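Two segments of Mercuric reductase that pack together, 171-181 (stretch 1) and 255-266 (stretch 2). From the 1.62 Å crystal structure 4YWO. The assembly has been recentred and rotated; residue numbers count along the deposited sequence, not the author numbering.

Stretch 1 (171-181) DRRIDSLAVIG
Stretch 2, residues 255-266: EVEADEILLATG

Parallel strands pair by staggered hydrogen bonds, in which one residue uses both its N and its O to reach two residues flanking its partner; these segments of mercuric reductase illustrate the pattern. Strand 176-180 runs beside the strand that ends at Leu 263 at 28°, both extended (phi -96° to -117° with Leu 263 at -78°, psi 110° to 131° over the three pairs), in the register Ala 178–Ile 261, Val 179–Leu 262, Ile 180–Leu 263, with CA-CA separations of 4.8, 4.8 and 5.1 Å. Ala 178 N donates to Glu 260 O (3.0 Å) and Leu 262 N to Ala 178 O (2.8 Å); Ile 180 N donates to Leu 262 O and Ala 264 N to Ile 180 O, both 2.9 Å.

Before the ladder, side chains take over. Ser 176 (chi1 p) accepts from Asp 259 N at OG, 2.8 Å, while Asp 259 (m) receives Asp 175 N at OD2, 2.7 Å. Arg 172 (p, t, t, chi4 -87°) presents its guanidinium edge to Glu 260 (t, p, chi3 86°): NH1 and NH2 each lie 3.0 Å from OE1, a salt bridge.

Apolar contacts alternate by face. Leu 177 CD1 meets Leu 262 CB at 3.9 Å (both residues t, p); on the other face, Ile 180 CD1 lies 3.9 Å from Ile 261 CG2 (both m, t).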

# COMPACT_ATOMS: atom_id res chain seq x y z
N ASP A 171 19.16 -7.47 -27.42
CA ASP A 171 20.44 -7.59 -28.08
C ASP A 171 20.94 -6.27 -28.66
O ASP A 171 22.18 -6.15 -28.95
CB ASP A 171 20.34 -8.66 -29.19
CG ASP A 171 19.34 -8.35 -30.32
OD1 ASP A 171 18.60 -7.37 -30.49
OD2 ASP A 171 19.35 -9.18 -31.23
N ARG A 172 20.07 -5.31 -28.81
CA ARG A 172 20.38 -4.06 -29.43
C ARG A 172 19.42 -2.99 -29.06
O ARG A 172 18.35 -3.25 -28.53
CB ARG A 172 20.36 -4.22 -30.94
CG ARG A 172 18.99 -4.30 -31.54
CD ARG A 172 18.97 -5.06 -32.88
NE ARG A 172 17.73 -4.91 -33.58
CZ ARG A 172 16.66 -5.71 -33.40
NH1 ARG A 172 16.69 -6.70 -32.57
NH2 ARG A 172 15.58 -5.52 -34.10
N ARG A 173 19.77 -1.80 -29.37
CA ARG A 173 18.92 -0.67 -29.15
C ARG A 173 17.98 -0.56 -30.29
O ARG A 173 18.36 -0.61 -31.48
CB ARG A 173 19.74 0.59 -29.07
CG ARG A 173 20.54 0.52 -27.81
CD ARG A 173 21.54 1.62 -27.75
NE ARG A 173 20.91 2.89 -27.45
CZ ARG A 173 21.60 3.84 -26.95
NH1 ARG A 173 22.89 3.64 -26.76
NH2 ARG A 173 21.02 5.00 -26.70
N ILE A 174 16.69 -0.46 -30.05
CA ILE A 174 15.70 -0.27 -31.09
C ILE A 174 14.99 1.03 -30.99
O ILE A 174 14.95 1.65 -29.89
CB ILE A 174 14.65 -1.46 -31.10
CG1 ILE A 174 13.78 -1.42 -29.86
CG2 ILE A 174 15.33 -2.82 -31.17
CD1 ILE A 174 12.70 -2.47 -29.76
N ASP A 175 14.44 1.50 -32.10
CA ASP A 175 13.61 2.71 -32.13
C ASP A 175 12.12 2.55 -32.13
O ASP A 175 11.40 3.53 -31.87
CB ASP A 175 13.91 3.57 -33.37
CG ASP A 175 15.39 3.97 -33.46
OD1 ASP A 175 16.07 4.13 -32.41
OD2 ASP A 175 15.86 4.11 -34.60
N SER A 176 11.61 1.38 -32.52
CA SER A 176 10.20 1.13 -32.69
C SER A 176 9.96 -0.32 -32.36
O SER A 176 10.78 -1.18 -32.59
CB SER A 176 9.67 1.55 -34.06
OG SER A 176 10.45 0.84 -35.04
N LEU A 177 8.76 -0.61 -31.82
CA LEU A 177 8.33 -1.89 -31.34
C LEU A 177 6.87 -2.12 -31.62
O LEU A 177 6.04 -1.28 -31.31
CB LEU A 177 8.62 -2.06 -29.82
CG LEU A 177 8.27 -3.39 -29.22
CD1 LEU A 177 9.20 -4.50 -29.70
CD2 LEU A 177 8.37 -3.33 -27.70
N ALA A 178 6.54 -3.23 -32.27
CA ALA A 178 5.17 -3.68 -32.41
C ALA A 178 4.91 -4.80 -31.43
O ALA A 178 5.53 -5.85 -31.46
CB ALA A 178 4.82 -4.08 -33.84
N VAL A 179 3.94 -4.56 -30.52
CA VAL A 179 3.54 -5.55 -29.47
C VAL A 179 2.28 -6.26 -29.88
O VAL A 179 1.28 -5.59 -30.14
CB VAL A 179 3.33 -4.83 -28.08
CG1 VAL A 179 2.85 -5.84 -27.07
CG2 VAL A 179 4.56 -4.09 -27.69
N ILE A 180 2.34 -7.56 -30.04
CA ILE A 180 1.19 -8.35 -30.41
C ILE A 180 0.57 -8.90 -29.16
O ILE A 180 1.13 -9.80 -28.54
CB ILE A 180 1.53 -9.46 -31.42
CG1 ILE A 180 2.11 -8.84 -32.68
CG2 ILE A 180 0.27 -10.20 -31.83
CD1 ILE A 180 2.49 -9.91 -33.74
N GLY A 181 -0.63 -8.37 -28.82
CA GLY A 181 -1.31 -8.74 -27.61
C GLY A 181 -1.75 -7.55 -26.80
O GLY A 181 -1.33 -6.46 -27.02
N GLU A 255 -0.70 -1.66 -42.33
CA GLU A 255 0.60 -2.24 -42.13
C GLU A 255 1.28 -1.44 -41.02
O GLU A 255 1.17 -0.24 -40.95
CB GLU A 255 1.42 -2.20 -43.41
CG GLU A 255 0.83 -3.10 -44.49
CD GLU A 255 1.60 -3.08 -45.79
OE1 GLU A 255 2.85 -3.13 -45.76
OE2 GLU A 255 0.94 -3.00 -46.84
N VAL A 256 1.92 -2.14 -40.10
CA VAL A 256 2.63 -1.50 -39.03
C VAL A 256 4.09 -1.92 -39.15
O VAL A 256 4.40 -3.07 -39.06
CB VAL A 256 1.99 -1.97 -37.69
CG1 VAL A 256 2.80 -1.40 -36.55
CG2 VAL A 256 0.51 -1.57 -37.66
N GLU A 257 4.99 -0.98 -39.33
CA GLU A 257 6.37 -1.33 -39.50
C GLU A 257 7.12 -0.98 -38.25
O GLU A 257 6.88 0.07 -37.71
CB GLU A 257 6.99 -0.60 -40.69
CG GLU A 257 8.38 -1.17 -41.03
CD GLU A 257 8.88 -0.79 -42.46
OE1 GLU A 257 8.13 -0.07 -43.17
OE2 GLU A 257 10.02 -1.20 -42.84
N ALA A 258 8.03 -1.80 -37.81
CA ALA A 258 8.78 -1.54 -36.61
C ALA A 258 10.08 -2.23 -36.67
O ALA A 258 10.22 -3.24 -37.41
CB ALA A 258 7.98 -2.07 -35.39
N ASP A 259 11.02 -1.83 -35.85
CA ASP A 259 12.30 -2.48 -35.75
C ASP A 259 12.23 -3.91 -35.22
O ASP A 259 13.03 -4.76 -35.57
CB ASP A 259 13.31 -1.73 -34.86
CG ASP A 259 13.74 -0.43 -35.43
OD1 ASP A 259 13.58 -0.28 -36.68
OD2 ASP A 259 14.19 0.48 -34.64
N GLU A 260 11.26 -4.16 -34.28
CA GLU A 260 11.17 -5.40 -33.68
C GLU A 260 9.68 -5.66 -33.36
O GLU A 260 8.89 -4.73 -33.32
CB GLU A 260 12.01 -5.36 -32.40
CG GLU A 260 12.28 -6.72 -31.75
CD GLU A 260 12.71 -7.76 -32.78
OE1 GLU A 260 13.93 -7.81 -33.08
OE2 GLU A 260 11.84 -8.50 -33.31
N ILE A 261 9.38 -6.94 -33.19
CA ILE A 261 8.09 -7.47 -32.81
C ILE A 261 8.22 -8.19 -31.46
O ILE A 261 9.14 -8.96 -31.24
CB ILE A 261 7.53 -8.42 -33.86
CG1 ILE A 261 7.21 -7.66 -35.15
CG2 ILE A 261 6.26 -9.07 -33.38
CD1 ILE A 261 7.09 -8.72 -36.29
N LEU A 262 7.30 -7.87 -30.53
CA LEU A 262 7.28 -8.52 -29.21
C LEU A 262 5.96 -9.28 -29.11
O LEU A 262 4.86 -8.68 -29.26
CB LEU A 262 7.38 -7.51 -28.00
CG LEU A 262 7.07 -8.17 -26.67
CD1 LEU A 262 8.09 -9.19 -26.24
CD2 LEU A 262 6.98 -6.97 -25.73
N LEU A 263 6.02 -10.59 -28.96
CA LEU A 263 4.85 -11.42 -28.68
C LEU A 263 4.47 -11.31 -27.18
O LEU A 263 5.32 -11.57 -26.32
CB LEU A 263 5.10 -12.86 -28.95
CG LEU A 263 5.41 -13.15 -30.39
CD1 LEU A 263 5.62 -14.68 -30.51
CD2 LEU A 263 4.36 -12.60 -31.32
N ALA A 264 3.23 -10.91 -26.93
CA ALA A 264 2.63 -10.84 -25.60
C ALA A 264 1.21 -11.38 -25.66
O ALA A 264 0.26 -10.77 -25.22
CB ALA A 264 2.68 -9.42 -25.14
N THR A 265 1.09 -12.55 -26.31
CA THR A 265 -0.22 -13.18 -26.67
C THR A 265 -0.49 -14.35 -25.74
O THR A 265 -1.35 -15.14 -26.03
CB THR A 265 -0.19 -13.75 -28.11
OG1 THR A 265 1.01 -14.53 -28.32
CG2 THR A 265 -0.13 -12.66 -29.06
N GLY A 266 0.20 -14.41 -24.61
CA GLY A 266 -0.16 -15.40 -23.63
C GLY A 266 0.92 -16.47 -23.44
O GLY A 266 1.99 -16.39 -24.04